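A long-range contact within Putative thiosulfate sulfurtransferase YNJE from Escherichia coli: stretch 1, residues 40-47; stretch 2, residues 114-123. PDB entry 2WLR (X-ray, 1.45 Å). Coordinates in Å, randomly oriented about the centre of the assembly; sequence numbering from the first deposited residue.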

# COMPACT_ATOMS: atom_id res chain seq x y z
N GLY A 40 -15.56 -17.83 1.91
CA GLY A 40 -15.46 -17.74 3.35
C GLY A 40 -15.57 -16.34 3.89
O GLY A 40 -15.66 -15.39 3.15
N PRO A 41 -15.54 -16.22 5.21
CA PRO A 41 -15.64 -14.91 5.84
C PRO A 41 -14.57 -13.94 5.30
O PRO A 41 -13.43 -14.33 5.05
CB PRO A 41 -15.40 -15.23 7.32
CG PRO A 41 -15.78 -16.63 7.48
CD PRO A 41 -15.44 -17.30 6.20
N SER A 42 -14.97 -12.69 5.13
CA SER A 42 -14.13 -11.68 4.46
C SER A 42 -14.01 -10.47 5.37
O SER A 42 -14.95 -9.69 5.53
CB SER A 42 -14.80 -11.29 3.13
OG SER A 42 -14.09 -10.25 2.50
N GLY A 43 -12.83 -10.34 5.98
CA GLY A 43 -12.55 -9.19 6.82
C GLY A 43 -12.33 -9.50 8.28
O GLY A 43 -12.18 -10.64 8.67
N HIS A 44 -12.38 -8.43 9.09
CA HIS A 44 -12.09 -8.47 10.52
C HIS A 44 -13.27 -7.98 11.33
O HIS A 44 -14.18 -7.36 10.83
CB HIS A 44 -10.85 -7.62 10.86
CG HIS A 44 -10.84 -6.24 10.26
ND1 HIS A 44 -11.33 -5.11 10.90
CD2 HIS A 44 -10.33 -5.81 9.10
CE1 HIS A 44 -11.10 -4.06 10.11
NE2 HIS A 44 -10.52 -4.47 9.01
N GLU A 45 -13.25 -8.30 12.60
CA GLU A 45 -14.31 -7.83 13.45
C GLU A 45 -14.24 -6.33 13.63
O GLU A 45 -13.18 -5.72 13.52
CB GLU A 45 -14.29 -8.55 14.78
CG GLU A 45 -14.52 -10.06 14.68
CD GLU A 45 -15.93 -10.47 14.41
OE1 GLU A 45 -16.79 -9.59 14.24
OE2 GLU A 45 -16.18 -11.68 14.40
N LEU A 46 -15.39 -5.72 13.88
CA LEU A 46 -15.49 -4.28 14.03
C LEU A 46 -14.46 -3.69 14.99
O LEU A 46 -14.33 -4.12 16.14
CB LEU A 46 -16.91 -3.89 14.45
CG LEU A 46 -17.21 -2.40 14.63
CD1 LEU A 46 -17.13 -1.65 13.30
CD2 LEU A 46 -18.61 -2.26 15.24
N ALA A 47 -13.72 -2.72 14.46
CA ALA A 47 -12.72 -1.98 15.21
C ALA A 47 -11.51 -2.82 15.62
O ALA A 47 -10.66 -2.34 16.37
CB ALA A 47 -13.36 -1.27 16.43
N SER A 114 -21.43 -11.60 8.09
CA SER A 114 -22.06 -10.33 7.73
C SER A 114 -21.59 -9.10 8.52
O SER A 114 -21.73 -7.98 8.06
CB SER A 114 -23.59 -10.44 7.78
OG SER A 114 -24.07 -10.55 9.10
N ARG A 115 -20.99 -9.32 9.69
CA ARG A 115 -20.64 -8.20 10.54
C ARG A 115 -19.17 -7.81 10.34
O ARG A 115 -18.69 -6.91 10.99
CB ARG A 115 -20.96 -8.50 12.01
CG ARG A 115 -20.10 -9.52 12.65
CD ARG A 115 -20.44 -9.73 14.11
NE ARG A 115 -19.39 -10.53 14.75
CZ ARG A 115 -19.51 -11.27 15.84
NH1 ARG A 115 -20.65 -11.34 16.51
NH2 ARG A 115 -18.45 -11.91 16.28
N LEU A 116 -18.46 -8.49 9.44
CA LEU A 116 -17.02 -8.22 9.25
C LEU A 116 -16.79 -6.97 8.42
O LEU A 116 -17.63 -6.60 7.60
CB LEU A 116 -16.34 -9.43 8.60
CG LEU A 116 -16.43 -10.70 9.45
CD1 LEU A 116 -15.91 -11.91 8.70
CD2 LEU A 116 -15.70 -10.57 10.79
N GLN A 117 -15.64 -6.36 8.66
CA GLN A 117 -15.20 -5.14 8.02
C GLN A 117 -13.99 -5.43 7.14
O GLN A 117 -13.12 -6.18 7.51
CB GLN A 117 -14.79 -4.08 9.05
CG GLN A 117 -15.77 -3.83 10.18
CD GLN A 117 -17.12 -3.40 9.73
OE1 GLN A 117 -18.12 -4.12 9.94
NE2 GLN A 117 -17.18 -2.24 9.12
N LYS A 118 -13.92 -4.80 5.98
CA LYS A 118 -12.80 -5.04 5.05
C LYS A 118 -12.38 -3.77 4.36
O LYS A 118 -13.11 -2.79 4.36
CB LYS A 118 -13.20 -6.08 4.01
CG LYS A 118 -14.39 -5.71 3.13
CD LYS A 118 -14.96 -6.92 2.37
CE LYS A 118 -16.34 -6.62 1.74
NZ LYS A 118 -17.20 -7.85 1.61
N LEU A 119 -11.21 -3.80 3.72
CA LEU A 119 -10.89 -2.78 2.73
C LEU A 119 -11.89 -2.81 1.61
O LEU A 119 -12.15 -3.87 1.07
CB LEU A 119 -9.54 -3.01 2.08
CG LEU A 119 -8.30 -2.91 2.91
CD1 LEU A 119 -7.09 -3.08 2.00
CD2 LEU A 119 -8.24 -1.52 3.61
N PRO A 120 -12.44 -1.66 1.25
CA PRO A 120 -13.39 -1.57 0.16
C PRO A 120 -12.91 -2.29 -1.09
O PRO A 120 -13.70 -2.94 -1.74
CB PRO A 120 -13.51 -0.06 -0.05
CG PRO A 120 -13.29 0.49 1.25
CD PRO A 120 -12.28 -0.37 1.94
N HIS A 121 -11.61 -2.21 -1.38
CA HIS A 121 -11.09 -2.91 -2.55
C HIS A 121 -9.86 -3.71 -2.19
O HIS A 121 -8.83 -3.60 -2.83
CB HIS A 121 -10.76 -1.92 -3.65
CG HIS A 121 -11.92 -1.05 -4.00
ND1 HIS A 121 -13.01 -1.50 -4.72
CD2 HIS A 121 -12.17 0.24 -3.69
CE1 HIS A 121 -13.87 -0.50 -4.86
NE2 HIS A 121 -13.40 0.56 -4.22
N PHE A 122 -9.99 -4.58 -1.18
CA PHE A 122 -8.91 -5.45 -0.76
C PHE A 122 -8.29 -6.26 -1.93
O PHE A 122 -7.10 -6.60 -1.90
CB PHE A 122 -9.38 -6.41 0.35
CG PHE A 122 -10.31 -7.47 -0.10
CD1 PHE A 122 -9.81 -8.64 -0.62
CD2 PHE A 122 -11.68 -7.30 -0.07
CE1 PHE A 122 -10.61 -9.63 -1.07
CE2 PHE A 122 -12.52 -8.31 -0.52
CZ PHE A 122 -11.97 -9.48 -1.06
N GLU A 123 -9.10 -6.59 -2.92
CA GLU A 123 -8.66 -7.44 -4.01
C GLU A 123 -7.59 -6.80 -4.87
O GLU A 123 -6.95 -7.48 -5.66
CB GLU A 123 -9.87 -7.87 -4.85
CG GLU A 123 -10.47 -6.84 -5.78
CD GLU A 123 -11.29 -5.76 -5.08
OE1 GLU A 123 -11.69 -5.93 -3.91
OE2 GLU A 123 -11.57 -4.74 -5.75
O HOH W 1 -15.61 -9.89 0.29
O HOH W 2 -17.19 -8.61 4.39
O HOH W 3 -17.89 -7.13 13.68

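Stretch 1 has no regular helix or strand. Stretch 2 is mostly loop or turn, with 3-10 segments at 114-115 and 122-123. The two meet at a single antiparallel beta bridge between His44 and Gln117, whose CA atoms lie 5.2 Å apart. Two backbone hydrogen bonds make it. His44 N donates to Gln117 O at 2.8 Å, and Gln117 N donates to His44 O, also at 2.8 Å. Both are nearly straight, with angles of 165° and 168°. CA-H...O contacts flank the pair: Gly43 CA lies 3.1 Å from Gln117 O, and Leu116 CA lies 3.4 Å from His44 O.

Gly43 suits its place for two reasons. Its phi/psi of 116/-165 would jam a CB against the carbonyl of Ser42. A CB would also point toward stretch 2 and sit 2.2 Å from Gln117 O, a clash. Without one, the backbones approach closely, and Gly43 CA is 4.5 Å from Lys118 CA.

A salt bridge joins Glu45 and Arg115. The CB of Glu45 points away from stretch 2, but chi1 and chi2, both m, bring the carboxylate back. Arg115 NE donates to Glu45 OE1 at 2.8 Å, and Arg115 NH2 donates to Glu45 OE2 at 3.0 Å. The carboxylate thus meets two nitrogens of the guanidinium. Glu45 is buried, and its carboxylate is paired with the Arg115 guanidinium there; a buried charge is costly without a partner. Water 3 adds to the link by donating to Glu45 OE1 and Arg115 O and accepting from Leu46 N.

Leu116 has the largest area covered by the other stretch, 104 Å² of its surface. Its branched side chain reaches two neighbours: Leu116 CD1 lies 3.6 Å from Pro41 CB, and Leu116 CD2 lies 3.6 Å from Glu45 CD. The first is an apolar contact. The second packs a methyl beside the carboxylate carbon.

The His44 CB also points away, yet with chi1 at p the ring comes back over Gln117. Gln117 CB makes a CH-pi contact with the ring face, 4.2 Å from its centroid. Within stretch 1, His44 ND1 donates to Glu45 O at 3.3 Å. Leu46 lies against the Gln117 side chain, with Leu46 CA 3.9 Å from Gln117 CG.

At the other end, Ser42 points toward stretch 2. Its OG lies 3.4 Å from Lys118 CD. The extended lysine carries its NZ to two waters: water 1 links it to Ser42 OG, and water 2 links it to Ser42 O. In all, the contact buries 578 Å², both sides summed.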